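Local coordinates for protein beta-galactosidase (PDB 5MUJ) that probably hydrolyses arabinofuranosyl linkages in side chain B of the plant pectin rhamnogalacturonan II, whose glycan it binds in a pocket, at residues A[45-50]-A[359-364]; A[69-74]-A[102-107]; A[74-79]-A[93-98]. All blocks are in the same frame, centred on the assembly; numbering follows the deposited sequence. Where two conformers were deposited one is given.

Interaction 1 (A[45-50]-A[359-364])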
loop_
_atom_site.group_PDB
_atom_site.type_symbol
_atom_site.label_atom_id
_atom_site.label_comp_id
_atom_site.label_asym_id
_atom_site.label_seq_id
_atom_site.Cartn_x
_atom_site.Cartn_y
_atom_site.Cartn_z
ATOM N N TYR A 45 -14.398 10.261 10.820
ATOM C CA TYR A 45 -15.033 11.372 10.035
ATOM C C TYR A 45 -14.524 11.321 8.578
ATOM O O TYR A 45 -13.336 11.568 8.294
ATOM C CB TYR A 45 -14.807 12.784 10.678
ATOM C CG TYR A 45 -15.376 12.796 12.068
ATOM C CD1 TYR A 45 -16.765 12.784 12.275
ATOM C CD2 TYR A 45 -14.577 12.627 13.151
ATOM C CE1 TYR A 45 -17.304 12.703 13.550
ATOM C CE2 TYR A 45 -15.107 12.521 14.432
ATOM C CZ TYR A 45 -16.467 12.579 14.629
ATOM O OH TYR A 45 -17.004 12.465 15.907
ATOM N N LYS A 46 -15.411 10.995 7.652
ATOM C CA LYS A 46 -14.984 10.816 6.238
ATOM C C LYS A 46 -15.018 12.146 5.495
ATOM O O LYS A 46 -16.078 12.733 5.287
ATOM C CB LYS A 46 -15.867 9.786 5.547
ATOM C CG LYS A 46 -15.599 8.398 6.134
ATOM C CD LYS A 46 -16.218 7.255 5.358
ATOM C CE LYS A 46 -15.770 5.947 5.953
ATOM N NZ LYS A 46 -16.500 4.889 5.207
ATOM N N TYR A 47 -13.844 12.602 5.108
ATOM C CA TYR A 47 -13.711 13.899 4.396
ATOM C C TYR A 47 -14.260 13.739 2.994
ATOM O O TYR A 47 -15.037 14.553 2.515
ATOM C CB TYR A 47 -12.283 14.321 4.343
ATOM C CG TYR A 47 -12.047 15.568 3.547
ATOM C CD1 TYR A 47 -12.249 16.822 4.111
ATOM C CD2 TYR A 47 -11.582 15.498 2.240
ATOM C CE1 TYR A 47 -12.039 17.971 3.380
ATOM C CE2 TYR A 47 -11.368 16.650 1.486
ATOM C CZ TYR A 47 -11.589 17.888 2.079
ATOM O OH TYR A 47 -11.385 19.056 1.371
ATOM N N GLY A 48 -13.826 12.668 2.334
ATOM C CA GLY A 48 -14.299 12.261 1.031
ATOM C C GLY A 48 -13.107 12.088 0.121
ATOM O O GLY A 48 -11.974 11.904 0.597
ATOM N N LEU A 49 -13.344 12.175 -1.176
ATOM C CA LEU A 49 -12.300 11.845 -2.145
ATOM C C LEU A 49 -11.182 12.872 -2.135
ATOM O O LEU A 49 -11.420 14.099 -1.950
ATOM C CB LEU A 49 -12.884 11.656 -3.534
ATOM C CG LEU A 49 -13.862 10.478 -3.657
ATOM C CD1 LEU A 49 -14.828 10.625 -4.810
ATOM C CD2 LEU A 49 -13.107 9.150 -3.780
ATOM N N ALA A 50 -9.965 12.377 -2.297
ATOM C CA ALA A 50 -8.765 13.192 -2.396
ATOM C C ALA A 50 -8.334 13.264 -3.865
ATOM O O ALA A 50 -7.963 14.315 -4.389
ATOM C CB ALA A 50 -7.651 12.544 -1.594
ATOM N N ILE A 359 -9.093 7.463 -4.413
ATOM C CA ILE A 359 -8.477 7.579 -3.103
ATOM C C ILE A 359 -9.290 8.586 -2.301
ATOM O O ILE A 359 -9.586 9.702 -2.789
ATOM C CB ILE A 359 -7.012 8.021 -3.194
ATOM C CG1 ILE A 359 -6.190 6.895 -3.838
ATOM C CG2 ILE A 359 -6.405 8.381 -1.835
ATOM C CD1 ILE A 359 -4.824 7.287 -4.368
ATOM N N ALA A 360 -9.658 8.210 -1.078
ATOM C CA ALA A 360 -10.419 9.073 -0.124
ATOM C C ALA A 360 -9.683 9.224 1.197
ATOM O O ALA A 360 -8.649 8.592 1.449
ATOM C CB ALA A 360 -11.767 8.532 0.125
ATOM N N ILE A 361 -10.199 10.120 2.038
ATOM C CA ILE A 361 -9.603 10.395 3.325
ATOM C C ILE A 361 -10.612 10.345 4.461
ATOM O O ILE A 361 -11.722 10.877 4.332
ATOM C CB ILE A 361 -9.000 11.805 3.352
ATOM C CG1 ILE A 361 -8.335 12.090 2.027
ATOM C CG2 ILE A 361 -7.993 11.921 4.472
ATOM C CD1 ILE A 361 -7.709 13.466 1.995
ATOM N N ALA A 362 -10.201 9.789 5.596
ATOM C CA ALA A 362 -10.978 9.893 6.833
ATOM C C ALA A 362 -10.078 10.562 7.903
ATOM O O ALA A 362 -8.858 10.461 7.848
ATOM C CB ALA A 362 -11.472 8.513 7.274
ATOM N N THR A 363 -10.683 11.298 8.851
ATOM C CA THR A 363 -9.904 12.039 9.846
ATOM C C THR A 363 -10.410 11.823 11.267
ATOM O O THR A 363 -11.534 11.404 11.467
ATOM C CB THR A 363 -9.887 13.547 9.529
ATOM O OG1 THR A 363 -11.227 14.028 9.472
ATOM C CG2 THR A 363 -9.170 13.803 8.195
ATOM N N SER A 364 -9.550 12.094 12.233
ATOM C CA SER A 364 -9.886 11.948 13.650
ATOM C C SER A 364 -10.859 13.043 14.207
ATOM O O SER A 364 -11.542 12.786 15.200
ATOM C CB SER A 364 -8.634 11.956 14.494
ATOM O OG SER A 364 -7.844 13.082 14.188
#
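Tyr45 to Leu49 run antiparallel to Ile359 to Thr363, the axes of the two short segments coming within 4.4 Å and their N-to-C directions lying at 155°. At one end Tyr45 and Thr363 form a hydrogen-bonded pair: Thr363 N gives a short bond of 2.7 Å to Tyr45 O, and Tyr45 N returns a longer one to Thr363 O. After the Lys46–Ala362 pair the register slips by one, and Tyr47 and Gly48 both face Ile361 in a classic beta bulge. Ile361 O takes the Tyr47 N-H at 2.8 Å and a weak second bond from Gly48 N, while Ile361 N donates back to Gly48 O. Gly48 has phi 127°, where any CB would be jammed against the carbonyl O of Tyr47. Beyond the bulge, Ala50 N reaches Ile359 O at 2.7 Å just where the chain turns a corner.

Among the side chains, Ile361 is the main apolar partner, its CD1 resting 3.7 Å from Ala50 CB. Ala360 CB sits 3.4 Å from Gly48 O, against the backbone of the bulge. Tyr45 has CG anti to the carbonyl carbon, beside its own N (chi1 -59°); from there the ring turns its edge to the partner strand, CD2 lying 3.7 Å from Ser364 O. Thr363 OG1 lies close to Tyr45 O but bonds to Lys365 O. Lys46, on the same face as Ala362, extends to a salt bridge with Asp328, and its NZ also binds Ile322 O and Ser324 OG.

An N-terminal strand pairing with the C-terminal one to complete a four-stranded sheet is the "Velcro" closure characteristic of beta-propellers, here sealing the last of five blades.

Interaction 2 (A[69-74]-A[102-107]); sequences GDKWLM and DWRTLG
Met74 lays its methyl on the indole of Trp103 in a Met-aromatic contact within the first blade of the five-bladed beta-propeller, where strand 90-97 lies between strands 71-79 and 104-110. Residue 74 is a selenomethionine. Its CE stands 3.5 Å above the ring plane, over the centre, and makes a CH-pi contact with the six-membered ring, 19° off the normal. The bend about the last torsion (chi3 -61°) sets CE there, while SE stays further off, 5.0 Å from the same centroid. Nearer the backbone, Met74 CB comes within 3.5 Å of Trp103 CZ3, and the two side chains cross at about a right angle.

Other apolar contact is slight. Trp72 touches the indole through CB, 3.9 Å from Trp103 CH2, and its own ring meets His340 edge to face. Trp103 also packs on Ala50 and Val51 of the neighbouring blade's edge strand, and its NE1 bonds to Leu100 O, which fixes the turn of the ring. An alanine in place of Trp103 would probably leave a gap between Met74 and Ala50, with the Met74 methyl free to turn and Leu100 O without its N-H partner.

The polar contact is one of like charges at the protein surface. Arg104 is held by a salt bridge to Glu96, and Lys71 makes weak, long ion pairs with Asp98 and Glu96; these acids probably ease the repulsion where Lys71 NZ approaches the edge of the Arg104 guanidinium, 4.2 Å from NH2.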
loop_
_atom_site.group_PDB
_atom_site.type_symbol
_atom_site.label_atom_id
_atom_site.label_comp_id
_atom_site.label_asym_id
_atom_site.label_seq_id
_atom_site.Cartn_x
_atom_site.Cartn_y
_atom_site.Cartn_z
ATOM N N GLY A 69 10.010 19.634 2.597
ATOM C CA GLY A 69 9.841 21.036 2.937
ATOM C C GLY A 69 8.580 21.116 3.766
ATOM O O GLY A 69 8.461 20.403 4.768
ATOM N N ASP A 70 7.637 21.956 3.348
ATOM C CA ASP A 70 6.289 21.956 3.930
ATOM C C ASP A 70 5.225 21.498 2.932
ATOM O O ASP A 70 4.032 21.640 3.206
ATOM C CB ASP A 70 5.940 23.336 4.488
ATOM C CG ASP A 70 6.932 23.811 5.538
ATOM O OD1 ASP A 70 7.348 22.983 6.379
ATOM O OD2 ASP A 70 7.297 25.008 5.513
ATOM N N LYS A 71 5.655 20.935 1.796
ATOM C CA LYS A 71 4.737 20.380 0.805
ATOM C C LYS A 71 4.460 18.906 1.066
ATOM O O LYS A 71 5.395 18.131 1.278
ATOM C CB LYS A 71 5.333 20.462 -0.591
ATOM C CG LYS A 71 4.347 20.178 -1.722
ATOM C CD LYS A 71 3.438 21.374 -2.023
ATOM C CE LYS A 71 4.162 22.479 -2.778
ATOM N NZ LYS A 71 3.254 23.621 -3.092
ATOM N N TRP A 72 3.186 18.539 0.971
ATOM C CA TRP A 72 2.774 17.153 1.053
ATOM C C TRP A 72 2.705 16.545 -0.360
ATOM O O TRP A 72 2.198 17.152 -1.299
ATOM C CB TRP A 72 1.423 17.013 1.732
ATOM C CG TRP A 72 1.448 17.479 3.169
ATOM C CD1 TRP A 72 1.040 18.700 3.678
ATOM C CD2 TRP A 72 1.934 16.737 4.282
ATOM N NE1 TRP A 72 1.255 18.743 5.024
ATOM C CE2 TRP A 72 1.779 17.540 5.429
ATOM C CE3 TRP A 72 2.472 15.457 4.425
ATOM C CZ2 TRP A 72 2.168 17.100 6.704
ATOM C CZ3 TRP A 72 2.844 15.026 5.692
ATOM C CH2 TRP A 72 2.674 15.819 6.808
ATOM N N LEU A 73 3.225 15.324 -0.493
ATOM C CA LEU A 73 3.262 14.620 -1.762
ATOM C C LEU A 73 2.547 13.264 -1.624
ATOM O O LEU A 73 2.514 12.732 -0.531
ATOM C CB LEU A 73 4.712 14.444 -2.153
ATOM C CG LEU A 73 5.483 15.757 -2.334
ATOM C CD1 LEU A 73 6.962 15.472 -2.392
ATOM C CD2 LEU A 73 5.009 16.461 -3.584
HETATM N N MSE A 74 1.839 12.844 -2.677
HETATM C CA MSE A 74 1.216 11.515 -2.705
HETATM C C MSE A 74 1.532 10.853 -4.015
HETATM O O MSE A 74 1.171 11.342 -5.071
HETATM C CB MSE A 74 -0.309 11.631 -2.561
HETATM C CG MSE A 74 -0.946 10.233 -2.494
HETATM SE SE MSE A 74 -2.832 10.348 -2.944
HETATM C CE MSE A 74 -3.386 11.557 -1.493
ATOM N N ASP A 102 -6.702 18.787 -0.117
ATOM C CA ASP A 102 -6.817 19.255 -1.482
ATOM C C ASP A 102 -5.526 18.928 -2.230
ATOM O O ASP A 102 -4.428 19.400 -1.857
ATOM C CB ASP A 102 -7.038 20.782 -1.528
ATOM C CG ASP A 102 -8.379 21.204 -0.948
ATOM O OD1 ASP A 102 -8.478 21.397 0.273
ATOM O OD2 ASP A 102 -9.340 21.328 -1.723
ATOM N N TRP A 103 -5.706 18.217 -3.325
ATOM C CA TRP A 103 -4.579 17.561 -4.056
ATOM C C TRP A 103 -4.554 17.994 -5.508
ATOM O O TRP A 103 -5.611 18.124 -6.151
ATOM C CB TRP A 103 -4.664 15.998 -3.982
ATOM C CG TRP A 103 -4.386 15.547 -2.609
ATOM C CD1 TRP A 103 -5.301 15.371 -1.591
ATOM C CD2 TRP A 103 -3.105 15.269 -2.038
ATOM N NE1 TRP A 103 -4.648 15.028 -0.426
ATOM C CE2 TRP A 103 -3.305 14.954 -0.681
ATOM C CE3 TRP A 103 -1.807 15.291 -2.533
ATOM C CZ2 TRP A 103 -2.243 14.708 0.174
ATOM C CZ3 TRP A 103 -0.794 15.029 -1.696
ATOM C CH2 TRP A 103 -1.003 14.721 -0.366
ATOM N N ARG A 104 -3.348 18.217 -6.031
ATOM C CA ARG A 104 -3.190 18.524 -7.461
ATOM C C ARG A 104 -2.202 17.556 -8.126
ATOM O O ARG A 104 -1.037 17.498 -7.756
ATOM C CB ARG A 104 -2.714 19.952 -7.648
ATOM C CG ARG A 104 -3.650 21.029 -7.074
ATOM C CD ARG A 104 -3.008 22.399 -7.190
ATOM N NE ARG A 104 -1.782 22.457 -6.390
ATOM C CZ ARG A 104 -1.745 22.745 -5.089
ATOM N NH1 ARG A 104 -2.870 23.026 -4.429
ATOM N NH2 ARG A 104 -0.589 22.735 -4.436
ATOM N N THR A 105 -2.676 16.866 -9.154
ATOM C CA THR A 105 -1.827 15.867 -9.854
ATOM C C THR A 105 -0.807 16.555 -10.706
ATOM O O THR A 105 -1.146 17.543 -11.422
ATOM C CB THR A 105 -2.679 14.939 -10.683
ATOM O OG1 THR A 105 -3.435 14.171 -9.751
ATOM C CG2 THR A 105 -1.805 14.065 -11.593
ATOM N N LEU A 106 0.448 16.093 -10.584
ATOM C CA LEU A 106 1.567 16.712 -11.290
ATOM C C LEU A 106 1.981 15.992 -12.566
ATOM O O LEU A 106 2.443 16.657 -13.502
ATOM C CB LEU A 106 2.778 16.841 -10.374
ATOM C CG LEU A 106 2.642 17.726 -9.141
ATOM C CD1 LEU A 106 3.868 17.711 -8.241
ATOM C CD2 LEU A 106 2.401 19.192 -9.532
ATOM N N GLY A 107 1.827 14.663 -12.608
ATOM C CA GLY A 107 2.280 13.853 -13.751
ATOM C C GLY A 107 2.869 12.566 -13.238
ATOM O O GLY A 107 2.882 12.311 -12.030
#

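Interaction 3 (A[74-79]-A[93-98]); sequences MTYVVY and WIAESD
Tyr76 faces Trp93 across two antiparallel strands, and its N and O both bond to Trp93, the Trp93 N to Tyr76 O bond of 2.8 Å being nearly straight. From CB the side chain sets CG between the backbone N and the carbonyl carbon (chi1 64°), and the ring then reaches over to the partner strand. CD2 comes within 4.1 Å of Trp93 O. On the other flank CE1 meets Trp93 CB at 3.7 Å, as CZ does, because that methylene sits over one face of the ring, displaced toward the rim.

This pairing is the hairpin formed by strands 71-79 and 90-97, the two middle strands of a four-stranded propeller blade; Met74 and Ala95 form its next hydrogen-bonded pair. CE2 meets Ala95 CB, which lies at the ring edge, in plane, at 4.0 Å. The tip, OH, hydrogen-bonds to Thr105 OG1 on the outermost strand. The indole of Trp93 lies nearly parallel to the phenol, planes at 13°, but is slid so far that the rings barely overlap; over one of its faces Val78 CG2 packs tightly, 3.3 Å from Trp93 CD1.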
loop_
_atom_site.group_PDB
_atom_site.type_symbol
_atom_site.label_atom_id
_atom_site.label_comp_id
_atom_site.label_asym_id
_atom_site.label_seq_id
_atom_site.Cartn_x
_atom_site.Cartn_y
_atom_site.Cartn_z
HETATM N N MSE A 74 1.839 12.844 -2.677
HETATM C CA MSE A 74 1.216 11.515 -2.705
HETATM C C MSE A 74 1.532 10.853 -4.015
HETATM O O MSE A 74 1.171 11.342 -5.071
HETATM C CB MSE A 74 -0.309 11.631 -2.561
HETATM C CG MSE A 74 -0.946 10.233 -2.494
HETATM SE SE MSE A 74 -2.832 10.348 -2.944
HETATM C CE MSE A 74 -3.386 11.557 -1.493
ATOM N N THR A 75 2.172 9.683 -3.943
ATOM C CA THR A 75 2.227 8.817 -5.155
ATOM C C THR A 75 0.996 7.937 -5.156
ATOM O O THR A 75 0.440 7.668 -4.118
ATOM C CB THR A 75 3.490 7.897 -5.318
ATOM O OG1 THR A 75 3.695 7.081 -4.145
ATOM C CG2 THR A 75 4.708 8.650 -5.605
ATOM N N TYR A 76 0.530 7.614 -6.351
ATOM C CA TYR A 76 -0.614 6.716 -6.545
ATOM C C TYR A 76 -0.534 5.987 -7.898
ATOM O O TYR A 76 0.222 6.373 -8.776
ATOM C CB TYR A 76 -1.941 7.444 -6.359
ATOM C CG TYR A 76 -2.213 8.548 -7.373
ATOM C CD1 TYR A 76 -2.872 8.272 -8.569
ATOM C CD2 TYR A 76 -1.856 9.889 -7.104
ATOM C CE1 TYR A 76 -3.115 9.251 -9.517
ATOM C CE2 TYR A 76 -2.114 10.896 -8.048
ATOM C CZ TYR A 76 -2.784 10.591 -9.210
ATOM O OH TYR A 76 -3.050 11.558 -10.148
ATOM N N VAL A 77 -1.278 4.888 -8.014
ATOM C CA VAL A 77 -1.278 4.153 -9.253
ATOM C C VAL A 77 -2.583 4.429 -10.010
ATOM O O VAL A 77 -3.643 4.684 -9.414
ATOM C CB VAL A 77 -1.047 2.628 -9.039
ATOM C CG1 VAL A 77 0.251 2.446 -8.248
ATOM C CG2 VAL A 77 -2.254 1.947 -8.375
ATOM N N VAL A 78 -2.473 4.417 -11.320
ATOM C CA VAL A 78 -3.576 4.546 -12.217
ATOM C C VAL A 78 -3.624 3.265 -13.105
ATOM O O VAL A 78 -2.617 2.840 -13.706
ATOM C CB VAL A 78 -3.413 5.774 -13.130
ATOM C CG1 VAL A 78 -4.456 5.783 -14.229
ATOM C CG2 VAL A 78 -3.485 7.083 -12.317
ATOM N N TYR A 79 -4.798 2.689 -13.204
ATOM C CA TYR A 79 -5.102 1.620 -14.183
ATOM C C TYR A 79 -6.018 2.246 -15.219
ATOM O O TYR A 79 -7.006 2.900 -14.835
ATOM C CB TYR A 79 -5.793 0.438 -13.496
ATOM C CG TYR A 79 -6.377 -0.546 -14.479
ATOM C CD1 TYR A 79 -5.545 -1.390 -15.222
ATOM C CD2 TYR A 79 -7.734 -0.626 -14.689
ATOM C CE1 TYR A 79 -6.067 -2.254 -16.153
ATOM C CE2 TYR A 79 -8.271 -1.517 -15.607
ATOM C CZ TYR A 79 -7.422 -2.331 -16.340
ATOM O OH TYR A 79 -7.896 -3.249 -17.248
ATOM N N TRP A 93 1.779 7.863 -10.617
ATOM C CA TRP A 93 1.663 9.328 -10.697
ATOM C C TRP A 93 1.992 9.915 -9.313
ATOM O O TRP A 93 2.009 9.252 -8.271
ATOM C CB TRP A 93 0.237 9.720 -11.128
ATOM C CG TRP A 93 -0.164 9.305 -12.487
ATOM C CD1 TRP A 93 -0.334 8.011 -12.935
ATOM C CD2 TRP A 93 -0.464 10.135 -13.597
ATOM N NE1 TRP A 93 -0.709 7.990 -14.259
ATOM C CE2 TRP A 93 -0.799 9.289 -14.699
ATOM C CE3 TRP A 93 -0.473 11.521 -13.781
ATOM C CZ2 TRP A 93 -1.138 9.791 -15.948
ATOM C CZ3 TRP A 93 -0.784 12.013 -15.015
ATOM C CH2 TRP A 93 -1.152 11.183 -16.076
ATOM N N ILE A 94 2.139 11.222 -9.330
ATOM C CA ILE A 94 2.394 12.025 -8.109
ATOM C C ILE A 94 1.487 13.278 -8.068
ATOM O O ILE A 94 1.260 13.920 -9.084
ATOM C CB ILE A 94 3.899 12.342 -7.919
ATOM C CG1 ILE A 94 4.213 12.770 -6.493
ATOM C CG2 ILE A 94 4.391 13.416 -8.890
ATOM C CD1 ILE A 94 5.686 12.846 -6.176
ATOM N N ALA A 95 0.994 13.565 -6.864
ATOM C CA ALA A 95 0.187 14.751 -6.657
ATOM C C ALA A 95 0.724 15.472 -5.460
ATOM O O ALA A 95 1.426 14.942 -4.607
ATOM C CB ALA A 95 -1.261 14.416 -6.421
ATOM N N GLU A 96 0.474 16.776 -5.467
ATOM C CA GLU A 96 0.894 17.622 -4.335
ATOM C C GLU A 96 -0.292 18.279 -3.583
ATOM O O GLU A 96 -1.394 18.370 -4.109
ATOM C CB GLU A 96 1.863 18.728 -4.784
ATOM C CG GLU A 96 1.249 19.777 -5.715
ATOM C CD GLU A 96 2.163 20.914 -6.064
ATOM O OE1 GLU A 96 3.396 20.769 -6.054
ATOM O OE2 GLU A 96 1.612 21.982 -6.346
ATOM N N SER A 97 -0.011 18.675 -2.341
ATOM C CA SER A 97 -0.966 19.348 -1.434
ATOM C C SER A 97 -0.245 20.219 -0.432
ATOM O O SER A 97 0.870 19.908 0.044
ATOM C CB SER A 97 -1.797 18.327 -0.654
ATOM O OG SER A 97 -2.706 18.967 0.231
ATOM N N ASP A 98 -0.923 21.307 -0.101
ATOM C CA ASP A 98 -0.526 22.166 1.023
ATOM C C ASP A 98 -1.246 21.846 2.327
ATOM O O ASP A 98 -0.841 22.364 3.380
ATOM C CB ASP A 98 -0.779 23.649 0.692
ATOM C CG ASP A 98 0.031 24.132 -0.482
ATOM O OD1 ASP A 98 1.275 24.006 -0.474
ATOM O OD2 ASP A 98 -0.585 24.680 -1.407
#

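In the fold
From the N terminus the chain lays down 45-50, then enters the first blade, whose strands follow one another in order. Interaction 3 closes the shortest loop, the hairpin from 74-79 to 93-98. Interaction 2 encloses it, running from 69-74 to 102-107 and sharing Met74; Leu106 N to Ile94 O probably bonds the last strand to the third. Only after three more complete sheets, and the first strands of a fourth, does 359-364 return to 45-50, so interaction 1 encloses both others and shuts the propeller ring. Last blade and first blade meet directly: Ile359 CD1 packs on Tyr76 CB at 3.5 Å and on Met74 SE.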